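Local coordinates for odorant-binding protein 1d (Locusta migratoria, PDB 4PT1) that probably binds odorant molecules as a small secreted carrier protein of the insect PBP/GOBP family, at residues Cys53-Phe58 and Glu70-Asn75. Numbering follows the deposited sequence.
Sequences CIMVEF and EEELEN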
loop_
_atom_site.group_PDB
_atom_site.type_symbol
_atom_site.label_atom_id
_atom_site.label_comp_id
_atom_site.label_asym_id
_atom_site.label_seq_id
_atom_site.Cartn_x
_atom_site.Cartn_y
_atom_site.Cartn_z
ATOM N N CYS A 53 8.506 -1.677 -0.629
ATOM C CA CYS A 53 8.763 -2.756 -1.572
ATOM C C CYS A 53 7.566 -2.991 -2.488
ATOM O O CYS A 53 7.746 -3.194 -3.679
ATOM C CB CYS A 53 9.129 -4.035 -0.810
ATOM S SG CYS A 53 9.441 -5.448 -1.869
ATOM N N ILE A 54 6.356 -2.985 -1.932
ATOM C CA ILE A 54 5.125 -3.091 -2.718
ATOM C C ILE A 54 5.070 -1.958 -3.750
ATOM O O ILE A 54 4.791 -2.181 -4.919
ATOM C CB ILE A 54 3.861 -3.071 -1.831
ATOM C CG1 ILE A 54 3.691 -4.409 -1.115
ATOM C CG2 ILE A 54 2.586 -2.831 -2.666
ATOM C CD1 ILE A 54 2.592 -4.348 -0.086
ATOM N N MET A 55 5.357 -0.734 -3.323
ATOM C CA MET A 55 5.263 0.378 -4.259
ATOM C C MET A 55 6.276 0.228 -5.392
ATOM O O MET A 55 5.973 0.554 -6.541
ATOM C CB MET A 55 5.430 1.715 -3.541
ATOM C CG MET A 55 4.306 2.012 -2.564
ATOM S SD MET A 55 4.503 3.625 -1.807
ATOM C CE MET A 55 3.921 4.670 -3.149
ATOM N N VAL A 56 7.474 -0.254 -5.073
ATOM C CA VAL A 56 8.532 -0.448 -6.092
ATOM C C VAL A 56 8.101 -1.515 -7.078
ATOM O O VAL A 56 8.252 -1.352 -8.274
ATOM C CB VAL A 56 9.894 -0.823 -5.469
ATOM C CG1 VAL A 56 10.883 -1.183 -6.569
ATOM C CG2 VAL A 56 10.431 0.332 -4.639
ATOM N N GLU A 57 7.520 -2.597 -6.573
ATOM C CA GLU A 57 7.077 -3.687 -7.442
ATOM C C GLU A 57 5.901 -3.250 -8.353
ATOM O O GLU A 57 5.747 -3.764 -9.471
ATOM C CB GLU A 57 6.706 -4.900 -6.597
ATOM C CG GLU A 57 7.896 -5.546 -5.906
ATOM C CD GLU A 57 8.869 -6.190 -6.867
ATOM O OE1 GLU A 57 8.446 -7.049 -7.672
ATOM O OE2 GLU A 57 10.068 -5.855 -6.796
ATOM N N PHE A 58 5.108 -2.281 -7.905
ATOM C CA PHE A 58 4.025 -1.730 -8.749
ATOM C C PHE A 58 4.335 -0.348 -9.341
ATOM O O PHE A 58 3.425 0.422 -9.654
ATOM C CB PHE A 58 2.700 -1.719 -7.979
ATOM C CG PHE A 58 2.209 -3.091 -7.621
ATOM C CD1 PHE A 58 1.831 -3.984 -8.619
ATOM C CD2 PHE A 58 2.130 -3.494 -6.294
ATOM C CE1 PHE A 58 1.391 -5.265 -8.295
ATOM C CE2 PHE A 58 1.681 -4.768 -5.963
ATOM C CZ PHE A 58 1.304 -5.649 -6.971
ATOM N N GLU A 70 1.553 8.690 -12.073
ATOM C CA GLU A 70 0.796 8.043 -13.147
ATOM C C GLU A 70 0.633 6.560 -12.859
ATOM O O GLU A 70 -0.433 5.974 -13.081
ATOM C CB GLU A 70 1.494 8.257 -14.514
ATOM N N GLU A 71 1.687 5.958 -12.326
ATOM C CA GLU A 71 1.651 4.543 -11.974
ATOM C C GLU A 71 0.744 4.279 -10.789
ATOM O O GLU A 71 0.055 3.279 -10.759
ATOM C CB GLU A 71 3.053 4.009 -11.703
ATOM C CG GLU A 71 3.952 4.059 -12.936
ATOM C CD GLU A 71 3.713 2.951 -13.942
ATOM O OE1 GLU A 71 2.865 2.060 -13.730
ATOM O OE2 GLU A 71 4.409 2.983 -14.982
ATOM N N GLU A 72 0.738 5.174 -9.819
ATOM C CA GLU A 72 -0.097 4.965 -8.643
ATOM C C GLU A 72 -1.574 5.098 -8.987
ATOM O O GLU A 72 -2.395 4.346 -8.467
ATOM C CB GLU A 72 0.296 5.902 -7.501
ATOM C CG GLU A 72 -0.326 5.575 -6.146
ATOM C CD GLU A 72 0.267 4.355 -5.441
ATOM O OE1 GLU A 72 0.726 3.378 -6.077
ATOM O OE2 GLU A 72 0.255 4.356 -4.207
ATOM N N LEU A 73 -1.909 6.040 -9.875
ATOM C CA LEU A 73 -3.291 6.197 -10.320
ATOM C C LEU A 73 -3.742 4.942 -11.024
ATOM O O LEU A 73 -4.860 4.488 -10.818
ATOM C CB LEU A 73 -3.460 7.424 -11.216
ATOM C CG LEU A 73 -3.206 8.790 -10.560
ATOM C CD1 LEU A 73 -3.142 9.897 -11.590
ATOM C CD2 LEU A 73 -4.222 9.138 -9.477
ATOM N N GLU A 74 -2.874 4.364 -11.847
ATOM C CA GLU A 74 -3.190 3.072 -12.458
ATOM C C GLU A 74 -3.368 1.955 -11.414
ATOM O O GLU A 74 -4.184 1.042 -11.608
ATOM C CB GLU A 74 -2.127 2.669 -13.475
ATOM C CG GLU A 74 -2.168 3.468 -14.764
ATOM C CD GLU A 74 -1.146 2.970 -15.771
ATOM O OE1 GLU A 74 -1.240 1.789 -16.188
ATOM O OE2 GLU A 74 -0.241 3.758 -16.136
ATOM N N ASN A 75 -2.614 2.031 -10.317
ATOM C CA ASN A 75 -2.703 1.030 -9.222
ATOM C C ASN A 75 -4.011 1.043 -8.438
ATOM O O ASN A 75 -4.317 0.088 -7.724
ATOM C CB ASN A 75 -1.535 1.179 -8.233
ATOM C CG ASN A 75 -0.219 0.746 -8.823
ATOM O OD1 ASN A 75 -0.204 -0.034 -9.766
ATOM N ND2 ASN A 75 0.905 1.283 -8.299
#
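Asn75 reaches across from helix 69-75 to Phe58, the first residue to leave helical geometry after helix 45-57, and illustrates how a side-chain amide can hold a backbone carbonyl just past a helix end. Asn75 ND2 donates to Phe58 O at 3.0 Å, almost straight. The acceptor lies in the amide plane of Asn75, whereas the donor is tilted 31° from the carbonyl plane of Phe58. Asn75 ND2 also donates, equally straight, to Glu72 OE1 (3.1 Å), one turn back on its own helix, while OD1 accepts from Arg10. With bonds at both ends, the amide is fixed in its rotation, and Asn75 ND2 also packs 3.5 Å from Phe58 CB. Within the all-helical, disulfide-braced PBP/GOBP fold, this joint ties together two successive helices linked by a long, mostly non-helical connection; helix 45-57 is itself bonded to helix 15-26 through Cys53 and Cys22, and carries Ile54 of the ligand pocket. A leucine in place of Asn75 would probably leave Phe58 O and Glu72 OE1 without this donor and Arg10 NE without its acceptor OD1. The carboxylate of Glu72, brought round by a bend at chi2 (74°), presents OE2 to Tyr110 OH, and Glu72 OE2 lies 3.8 Å from Met55 CE, the two side chains crossing at about a right angle. The packing thins toward Glu71: Glu71 CB is 4.1 Å from Phe58 O, and its partly exposed side chain carries OE1 off to a salt bridge with Arg10, whose guanidinium thus serves both Glu71 and Asn75.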